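Side-chain contacts in ankyrin repeat and SAM domain-containing protein 4B (Mus musculus, PDB 5F3X), which probably acts as a scaffold, its ankyrin repeats, SAM domain and C-terminal tail mediating binding to partner proteins: residues T10-F15 with E23-F28; M29-D34 with Q47-Q52. One frame throughout, in Å; residues are numbered along the deposited sequence.

Contact 1 of 2, residues T10-F15 with E23-F28; sequences TPLEVF and EFLPIF
The ring of Phe-28 meets the neighbouring helix at its edge: Leu-12 CD1 lies near the ring plane, 3.9 Å from Phe-28 CD2, and the two side chains stand nearly perpendicular. The other flat group is the carboxylate of Glu-13, which offers a face to the CD2 methyl of Leu-25; this methyl sits almost directly above Glu-13 CD at 3.7 Å, with both oxygens equally far from it. Glu-13 comes to lie there because its chain runs out extended, chi1 177° and chi2 166°, so that the aliphatic stem passes Leu-25 before the charge is reached. The other branch of Leu-25 serves the interior. Its CD1 is 3.7 Å from Leu-12 CD2, the two leucines lying antiparallel, side by side. Cut back to an alanine, Leu-12 would lose both methyl contacts, and a gap would probably open between the Phe-28 edge and Leu-25 CD1. Thr-10 is the N-cap of helix 11-18; its OG1 accepts from Glu-13 N at 3.2 Å. In this way helix 11-18 packs against helix 25-30 within the helical bundle of the SAM domain, and Leu-12 and Phe-28 both touch Leu-38 of helix 35-39. Glu-13, partly exposed, also packs against an aromatic side chain of another protein chain. No hydrogen bond crosses between 10-15 and 23-28, which are held to each other by apolar contact, through dispersion and the exclusion of water.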
ATOM      1  N   THR B  10       1.885  18.435   1.218  1.00 52.96           N
ATOM      2  CA  THR B  10       0.838  18.334   2.216  1.00 48.19           C
ATOM      3  C   THR B  10      -0.338  17.524   1.660  1.00 44.74           C
ATOM      4  O   THR B  10      -0.536  17.435   0.440  1.00 41.76           O
ATOM      5  CB  THR B  10       0.376  19.738   2.626  1.00 47.75           C
ATOM      6  OG1 THR B  10      -0.434  20.316   1.580  1.00 48.24           O
ATOM      7  CG2 THR B  10       1.585  20.638   2.922  1.00 45.11           C
ATOM      8  N   PRO B  11      -1.135  16.917   2.539  1.00 43.07           N
ATOM      9  CA  PRO B  11      -2.326  16.189   2.052  1.00 46.49           C
ATOM     10  C   PRO B  11      -3.266  17.053   1.213  1.00 48.38           C
ATOM     11  O   PRO B  11      -3.878  16.561   0.249  1.00 46.52           O
ATOM     12  CB  PRO B  11      -2.993  15.709   3.353  1.00 44.85           C
ATOM     13  CG  PRO B  11      -1.910  15.734   4.383  1.00 38.78           C
ATOM     14  CD  PRO B  11      -1.028  16.903   4.005  1.00 38.53           C
ATOM     15  N   LEU B  12      -3.388  18.340   1.560  1.00 48.88           N
ATOM     16  CA  LEU B  12      -4.142  19.272   0.730  1.00 49.25           C
ATOM     17  C   LEU B  12      -3.592  19.325  -0.690  1.00 54.92           C
ATOM     18  O   LEU B  12      -4.354  19.304  -1.665  1.00 56.94           O
ATOM     19  CB  LEU B  12      -4.124  20.672   1.346  1.00 49.71           C
ATOM     20  CG  LEU B  12      -4.640  21.764   0.390  1.00 48.59           C
ATOM     21  CD1 LEU B  12      -6.120  21.575   0.123  1.00 47.33           C
ATOM     22  CD2 LEU B  12      -4.406  23.141   0.918  1.00 49.83           C
ATOM     23  N   GLU B  13      -2.266  19.421  -0.838  1.00 58.43           N
ATOM     24  CA  GLU B  13      -1.711  19.555  -2.180  1.00 57.83           C
ATOM     25  C   GLU B  13      -2.026  18.334  -3.030  1.00 55.56           C
ATOM     26  O   GLU B  13      -2.537  18.465  -4.152  1.00 56.97           O
ATOM     27  CB  GLU B  13      -0.207  19.794  -2.131  1.00 61.37           C
ATOM     28  CG  GLU B  13       0.410  19.852  -3.542  1.00 60.82           C
ATOM     29  CD  GLU B  13       1.819  20.425  -3.573  1.00 62.02           C
ATOM     30  OE1 GLU B  13       2.437  20.624  -2.490  1.00 63.77           O
ATOM     31  OE2 GLU B  13       2.297  20.689  -4.696  1.00 60.91           O
ATOM     32  N   VAL B  14      -1.710  17.135  -2.521  1.00 51.01           N
ATOM     33  CA  VAL B  14      -2.007  15.916  -3.274  1.00 46.04           C
ATOM     34  C   VAL B  14      -3.481  15.877  -3.619  1.00 48.09           C
ATOM     35  O   VAL B  14      -3.865  15.550  -4.752  1.00 48.75           O
ATOM     36  CB  VAL B  14      -1.604  14.651  -2.485  1.00 40.50           C
ATOM     37  CG1 VAL B  14      -1.841  13.413  -3.346  1.00 39.72           C
ATOM     38  CG2 VAL B  14      -0.174  14.710  -2.029  1.00 40.21           C
ATOM     39  N   PHE B  15      -4.331  16.214  -2.636  1.00 45.69           N
ATOM     40  CA  PHE B  15      -5.767  16.267  -2.853  1.00 42.49           C
ATOM     41  C   PHE B  15      -6.116  17.123  -4.070  1.00 41.60           C
ATOM     42  O   PHE B  15      -6.648  16.610  -5.062  1.00 42.25           O
ATOM     43  CB  PHE B  15      -6.455  16.779  -1.589  1.00 45.95           C
ATOM     44  CG  PHE B  15      -7.948  16.804  -1.693  1.00 49.57           C
ATOM     45  CD1 PHE B  15      -8.674  15.618  -1.680  1.00 49.89           C
ATOM     46  CD2 PHE B  15      -8.628  18.001  -1.836  1.00 48.74           C
ATOM     47  CE1 PHE B  15     -10.041  15.636  -1.796  1.00 50.45           C
ATOM     48  CE2 PHE B  15     -10.000  18.020  -1.950  1.00 48.07           C
ATOM     49  CZ  PHE B  15     -10.707  16.841  -1.935  1.00 49.93           C
ATOM     50  N   GLU B  23      -4.585  24.698  -9.211  1.00 47.96           N
ATOM     51  CA  GLU B  23      -4.502  26.149  -9.341  1.00 51.13           C
ATOM     52  C   GLU B  23      -4.956  26.888  -8.090  1.00 53.66           C
ATOM     53  O   GLU B  23      -4.646  28.075  -7.956  1.00 55.86           O
ATOM     54  CB  GLU B  23      -5.306  26.641 -10.536  1.00 52.74           C
ATOM     55  CG  GLU B  23      -6.789  26.566 -10.386  1.00 57.27           C
ATOM     56  CD  GLU B  23      -7.516  27.406 -11.432  1.00 63.07           C
ATOM     57  OE1 GLU B  23      -7.489  28.656 -11.308  1.00 66.34           O
ATOM     58  OE2 GLU B  23      -8.095  26.820 -12.378  1.00 61.82           O
ATOM     59  N   PHE B  24      -5.659  26.227  -7.165  1.00 54.10           N
ATOM     60  CA  PHE B  24      -6.160  26.895  -5.964  1.00 55.01           C
ATOM     61  C   PHE B  24      -5.252  26.738  -4.753  1.00 57.64           C
ATOM     62  O   PHE B  24      -5.547  27.301  -3.705  1.00 59.44           O
ATOM     63  CB  PHE B  24      -7.572  26.408  -5.644  1.00 50.66           C
ATOM     64  CG  PHE B  24      -8.530  26.610  -6.789  1.00 50.55           C
ATOM     65  CD1 PHE B  24      -9.086  27.866  -7.036  1.00 44.96           C
ATOM     66  CD2 PHE B  24      -8.838  25.559  -7.656  1.00 50.60           C
ATOM     67  CE1 PHE B  24      -9.938  28.068  -8.110  1.00 41.97           C
ATOM     68  CE2 PHE B  24      -9.699  25.754  -8.733  1.00 47.95           C
ATOM     69  CZ  PHE B  24     -10.237  27.027  -8.965  1.00 43.32           C
ATOM     70  N   LEU B  25      -4.143  26.020  -4.872  1.00 59.26           N
ATOM     71  CA  LEU B  25      -3.237  25.902  -3.734  1.00 54.22           C
ATOM     72  C   LEU B  25      -2.718  27.250  -3.238  1.00 52.72           C
ATOM     73  O   LEU B  25      -2.660  27.443  -2.013  1.00 54.14           O
ATOM     74  CB  LEU B  25      -2.088  24.951  -4.097  1.00 51.42           C
ATOM     75  CG  LEU B  25      -1.244  24.477  -2.913  1.00 52.08           C
ATOM     76  CD1 LEU B  25      -2.131  23.889  -1.842  1.00 53.25           C
ATOM     77  CD2 LEU B  25      -0.211  23.468  -3.338  1.00 50.37           C
ATOM     78  N   PRO B  26      -2.335  28.207  -4.084  1.00 54.40           N
ATOM     79  CA  PRO B  26      -1.890  29.496  -3.529  1.00 56.23           C
ATOM     80  C   PRO B  26      -2.984  30.292  -2.818  1.00 61.84           C
ATOM     81  O   PRO B  26      -2.658  31.000  -1.858  1.00 61.21           O
ATOM     82  CB  PRO B  26      -1.336  30.241  -4.754  1.00 52.10           C
ATOM     83  CG  PRO B  26      -1.877  29.534  -5.927  1.00 51.69           C
ATOM     84  CD  PRO B  26      -2.028  28.108  -5.524  1.00 53.32           C
ATOM     85  N   ILE B  27      -4.260  30.197  -3.228  1.00 65.21           N
ATOM     86  CA  ILE B  27      -5.310  30.924  -2.507  1.00 65.39           C
ATOM     87  C   ILE B  27      -5.669  30.205  -1.209  1.00 67.25           C
ATOM     88  O   ILE B  27      -5.856  30.846  -0.167  1.00 70.51           O
ATOM     89  CB  ILE B  27      -6.556  31.156  -3.385  1.00 65.06           C
ATOM     90  CG1 ILE B  27      -7.625  31.960  -2.627  1.00 68.71           C
ATOM     91  CG2 ILE B  27      -7.204  29.857  -3.786  1.00 63.93           C
ATOM     92  CD1 ILE B  27      -7.490  33.472  -2.662  1.00 67.51           C
ATOM     93  N   PHE B  28      -5.749  28.874  -1.227  1.00 63.32           N
ATOM     94  CA  PHE B  28      -6.019  28.165   0.019  1.00 60.13           C
ATOM     95  C   PHE B  28      -4.937  28.429   1.051  1.00 61.58           C
ATOM     96  O   PHE B  28      -5.219  28.489   2.251  1.00 63.66           O
ATOM     97  CB  PHE B  28      -6.142  26.663  -0.221  1.00 55.53           C
ATOM     98  CG  PHE B  28      -7.419  26.260  -0.860  1.00 55.29           C
ATOM     99  CD1 PHE B  28      -8.185  27.178  -1.547  1.00 57.82           C
ATOM    100  CD2 PHE B  28      -7.868  24.965  -0.768  1.00 58.81           C
ATOM    101  CE1 PHE B  28      -9.382  26.806  -2.141  1.00 59.65           C
ATOM    102  CE2 PHE B  28      -9.058  24.586  -1.358  1.00 61.14           C
ATOM    103  CZ  PHE B  28      -9.817  25.509  -2.045  1.00 60.19           C
TER

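Contact 2 of 2, residues M29-D34 with Q47-Q52; sequences MREQID and QNIHMQ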
ATOM      1  N   MET B  29      -3.697  28.592   0.619  1.00 61.64           N
ATOM      2  CA  MET B  29      -2.655  28.820   1.607  1.00 63.68           C
ATOM      3  C   MET B  29      -2.725  30.232   2.168  1.00 63.05           C
ATOM      4  O   MET B  29      -2.512  30.434   3.366  1.00 63.15           O
ATOM      5  CB  MET B  29      -1.291  28.517   1.001  1.00 65.98           C
ATOM      6  CG  MET B  29      -1.049  27.022   0.888  1.00 68.35           C
ATOM      7  SD  MET B  29       0.614  26.612   0.363  1.00 72.31           S
ATOM      8  CE  MET B  29       0.588  27.161  -1.362  1.00 71.33           C
ATOM      9  N   ARG B  30      -3.041  31.224   1.332  1.00 63.80           N
ATOM     10  CA  ARG B  30      -3.152  32.579   1.855  1.00 63.10           C
ATOM     11  C   ARG B  30      -4.287  32.665   2.865  1.00 67.10           C
ATOM     12  O   ARG B  30      -4.187  33.408   3.850  1.00 73.11           O
ATOM     13  CB  ARG B  30      -3.334  33.589   0.713  1.00 59.55           C
ATOM     14  N   GLU B  31      -5.349  31.883   2.667  1.00 62.57           N
ATOM     15  CA  GLU B  31      -6.446  31.828   3.622  1.00 58.97           C
ATOM     16  C   GLU B  31      -6.186  30.842   4.749  1.00 58.39           C
ATOM     17  O   GLU B  31      -7.068  30.638   5.590  1.00 59.34           O
ATOM     18  CB  GLU B  31      -7.761  31.481   2.913  1.00 60.13           C
ATOM     19  CG  GLU B  31      -8.232  32.523   1.906  1.00 62.59           C
ATOM     20  CD  GLU B  31      -8.603  33.856   2.542  1.00 66.54           C
ATOM     21  OE1 GLU B  31      -8.946  33.883   3.752  1.00 67.97           O
ATOM     22  OE2 GLU B  31      -8.550  34.886   1.826  1.00 67.13           O
ATOM     23  N   GLN B  32      -5.007  30.227   4.773  1.00 59.54           N
ATOM     24  CA  GLN B  32      -4.598  29.277   5.816  1.00 58.08           C
ATOM     25  C   GLN B  32      -5.565  28.105   5.899  1.00 50.41           C
ATOM     26  O   GLN B  32      -5.959  27.663   6.974  1.00 49.95           O
ATOM     27  CB  GLN B  32      -4.427  29.968   7.170  1.00 64.83           C
ATOM     28  CG  GLN B  32      -3.166  30.816   7.213  1.00 72.31           C
ATOM     29  CD  GLN B  32      -3.009  31.586   8.508  1.00 80.99           C
ATOM     30  OE1 GLN B  32      -3.293  31.074   9.598  1.00 82.02           O
ATOM     31  NE2 GLN B  32      -2.540  32.830   8.399  1.00 85.32           N
ATOM     32  N   ILE B  33      -5.896  27.568   4.738  1.00 48.45           N
ATOM     33  CA  ILE B  33      -6.832  26.460   4.616  1.00 50.28           C
ATOM     34  C   ILE B  33      -6.016  25.191   4.414  1.00 53.68           C
ATOM     35  O   ILE B  33      -5.561  24.904   3.304  1.00 57.44           O
ATOM     36  CB  ILE B  33      -7.785  26.685   3.443  1.00 48.56           C
ATOM     37  CG1 ILE B  33      -8.491  28.032   3.610  1.00 48.87           C
ATOM     38  CG2 ILE B  33      -8.762  25.520   3.311  1.00 50.02           C
ATOM     39  CD1 ILE B  33      -9.439  28.363   2.474  1.00 49.15           C
ATOM     40  N   ASP B  34      -5.885  24.383   5.457  1.00 52.87           N
ATOM     41  CA  ASP B  34      -5.323  23.059   5.246  1.00 51.82           C
ATOM     42  C   ASP B  34      -6.451  22.137   4.782  1.00 49.40           C
ATOM     43  O   ASP B  34      -7.594  22.571   4.605  1.00 46.79           O
ATOM     44  CB  ASP B  34      -4.613  22.561   6.504  1.00 52.56           C
ATOM     45  CG  ASP B  34      -5.424  22.783   7.780  1.00 56.63           C
ATOM     46  OD1 ASP B  34      -6.637  23.075   7.682  1.00 55.83           O
ATOM     47  OD2 ASP B  34      -4.844  22.642   8.892  1.00 59.13           O
ATOM     48  N   GLN B  47     -17.517  30.617  -1.945  1.00 67.06           N
ATOM     49  CA  GLN B  47     -17.900  31.858  -2.611  1.00 68.07           C
ATOM     50  C   GLN B  47     -17.240  33.061  -1.958  1.00 71.15           C
ATOM     51  O   GLN B  47     -16.972  34.061  -2.630  1.00 73.59           O
ATOM     52  CB  GLN B  47     -19.408  32.052  -2.569  1.00 70.34           C
ATOM     53  CG  GLN B  47     -20.184  31.544  -3.750  1.00 72.18           C
ATOM     54  CD  GLN B  47     -21.665  31.871  -3.619  1.00 75.23           C
ATOM     55  OE1 GLN B  47     -22.138  32.853  -4.183  1.00 78.27           O
ATOM     56  NE2 GLN B  47     -22.396  31.059  -2.861  1.00 74.63           N
ATOM     57  N   ASN B  48     -16.991  32.998  -0.650  1.00 74.80           N
ATOM     58  CA  ASN B  48     -16.410  34.153   0.021  1.00 78.84           C
ATOM     59  C   ASN B  48     -14.980  34.412  -0.443  1.00 80.25           C
ATOM     60  O   ASN B  48     -14.554  35.571  -0.505  1.00 84.38           O
ATOM     61  CB  ASN B  48     -16.497  33.975   1.536  1.00 82.78           C
ATOM     62  CG  ASN B  48     -17.896  34.269   2.072  1.00 88.21           C
ATOM     63  OD1 ASN B  48     -18.670  34.997   1.445  1.00 90.46           O
ATOM     64  ND2 ASN B  48     -18.221  33.714   3.236  1.00 90.78           N
ATOM     65  N   ILE B  49     -14.242  33.370  -0.812  1.00 72.47           N
ATOM     66  CA  ILE B  49     -12.885  33.548  -1.317  1.00 68.85           C
ATOM     67  C   ILE B  49     -12.895  33.620  -2.835  1.00 66.55           C
ATOM     68  O   ILE B  49     -11.859  33.411  -3.473  1.00 69.46           O
ATOM     69  CB  ILE B  49     -11.916  32.474  -0.793  1.00 65.38           C
ATOM     70  CG1 ILE B  49     -12.409  31.062  -1.116  1.00 61.62           C
ATOM     71  CG2 ILE B  49     -11.691  32.686   0.712  1.00 64.76           C
ATOM     72  CD1 ILE B  49     -11.398  29.980  -0.826  1.00 59.32           C
ATOM     73  N   HIS B  50     -14.082  33.815  -3.425  1.00 67.63           N
ATOM     74  CA  HIS B  50     -14.229  34.113  -4.863  1.00 70.56           C
ATOM     75  C   HIS B  50     -13.865  32.924  -5.752  1.00 71.59           C
ATOM     76  O   HIS B  50     -13.262  33.092  -6.815  1.00 73.61           O
ATOM     77  CB  HIS B  50     -13.396  35.330  -5.285  1.00 78.34           C
ATOM     78  CG  HIS B  50     -13.548  36.514  -4.388  1.00 83.84           C
ATOM     79  ND1 HIS B  50     -14.491  37.497  -4.610  1.00 85.66           N
ATOM     80  CD2 HIS B  50     -12.877  36.876  -3.269  1.00 85.74           C
ATOM     81  CE1 HIS B  50     -14.398  38.409  -3.658  1.00 88.36           C
ATOM     82  NE2 HIS B  50     -13.427  38.058  -2.834  1.00 88.62           N
ATOM     83  N   MET B  51     -14.214  31.717  -5.320  1.00 70.11           N
ATOM     84  CA  MET B  51     -14.168  30.557  -6.199  1.00 65.49           C
ATOM     85  C   MET B  51     -15.442  30.536  -7.036  1.00 58.44           C
ATOM     86  O   MET B  51     -16.545  30.683  -6.500  1.00 56.27           O
ATOM     87  CB  MET B  51     -14.023  29.271  -5.379  1.00 63.08           C
ATOM     88  CG  MET B  51     -13.895  28.015  -6.218  1.00 63.31           C
ATOM     89  SD  MET B  51     -13.128  26.649  -5.331  1.00 62.68           S
ATOM     90  CE  MET B  51     -11.809  27.524  -4.508  1.00 65.05           C
ATOM     91  N   GLN B  52     -15.299  30.379  -8.347  1.00 60.88           N
ATOM     92  CA  GLN B  52     -16.503  30.441  -9.159  1.00 61.94           C
ATOM     93  C   GLN B  52     -17.214  29.085  -9.167  1.00 56.88           C
ATOM     94  O   GLN B  52     -16.690  28.068  -8.699  1.00 54.80           O
ATOM     95  CB  GLN B  52     -16.165  30.907 -10.575  1.00 73.77           C
ATOM     96  CG  GLN B  52     -15.370  32.201 -10.589  1.00 83.10           C
ATOM     97  CD  GLN B  52     -15.839  33.187 -11.642  1.00 93.69           C
ATOM     98  OE1 GLN B  52     -16.965  33.693 -11.586  1.00 96.75           O
ATOM     99  NE2 GLN B  52     -14.972  33.469 -12.617  1.00 98.55           N
TER
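Ile-49 divides its two branches between two partners, and its conformation makes this possible. With chi1 at 56°, CG1 stands between the backbone N and the carbonyl carbon, while CG2 falls beside the N; the branches thus diverge, one toward Glu-31 and the other toward Ile-33. On the Glu-31 side the CG2 methyl rests 3.7 Å from Glu-31 CG and 3.8 Å from Glu-31 CD, so the aliphatic part of the acid and its carboxyl carbon do the touching. Glu-31 is folded at chi2 (-65°), and the two side chains lie alongside each other, pointing opposite ways. The second branch is different in kind: the CD1 methyls of Ile-33 and Ile-49 meet end on, 4.2 Å apart, a loose apolar meeting of two extended branches. Phe-28 of helix 25-30 lies behind both isoleucines and links this surface patch to the interior. The backbone supplies the frame on each side. Helices 25-30 and 43-48 each end in a Schellman motif, with Gln-32 and His-50 as the C-prime residues of positive phi; Gln-32 N is bonded to Met-29 O at 2.9 Å, and His-50 N to Gln-47 O at 3.0 Å. The two helix ends lie side by side in the compact helical bundle of a SAM domain, meeting through their C-cap residues, Glu-31 and Ile-49, and through Ile-33 just beyond one of them.

Contact 1 and contact 2 follow one another along the chain and share helix 25-30, their centres about 10 Å apart. Phe-28 bridges them most directly: its backbone O is 2.7 Å from Ile-33 N, a probable hydrogen bond, the outer one of the Schellman motif that ends helix 25-30, and its ring atom CE1 lies 3.5 Å from Met-51 CE. The same methyl is 3.7 Å from Phe-24 CD1, so one methionine from 47-52 packs against two phenylalanines of 23-28. The two contacts differ in surroundings. Residues of 10-15 also pack against another protein chain, whereas contact 2 lies nearer the surface and meets no other chain of the assembly.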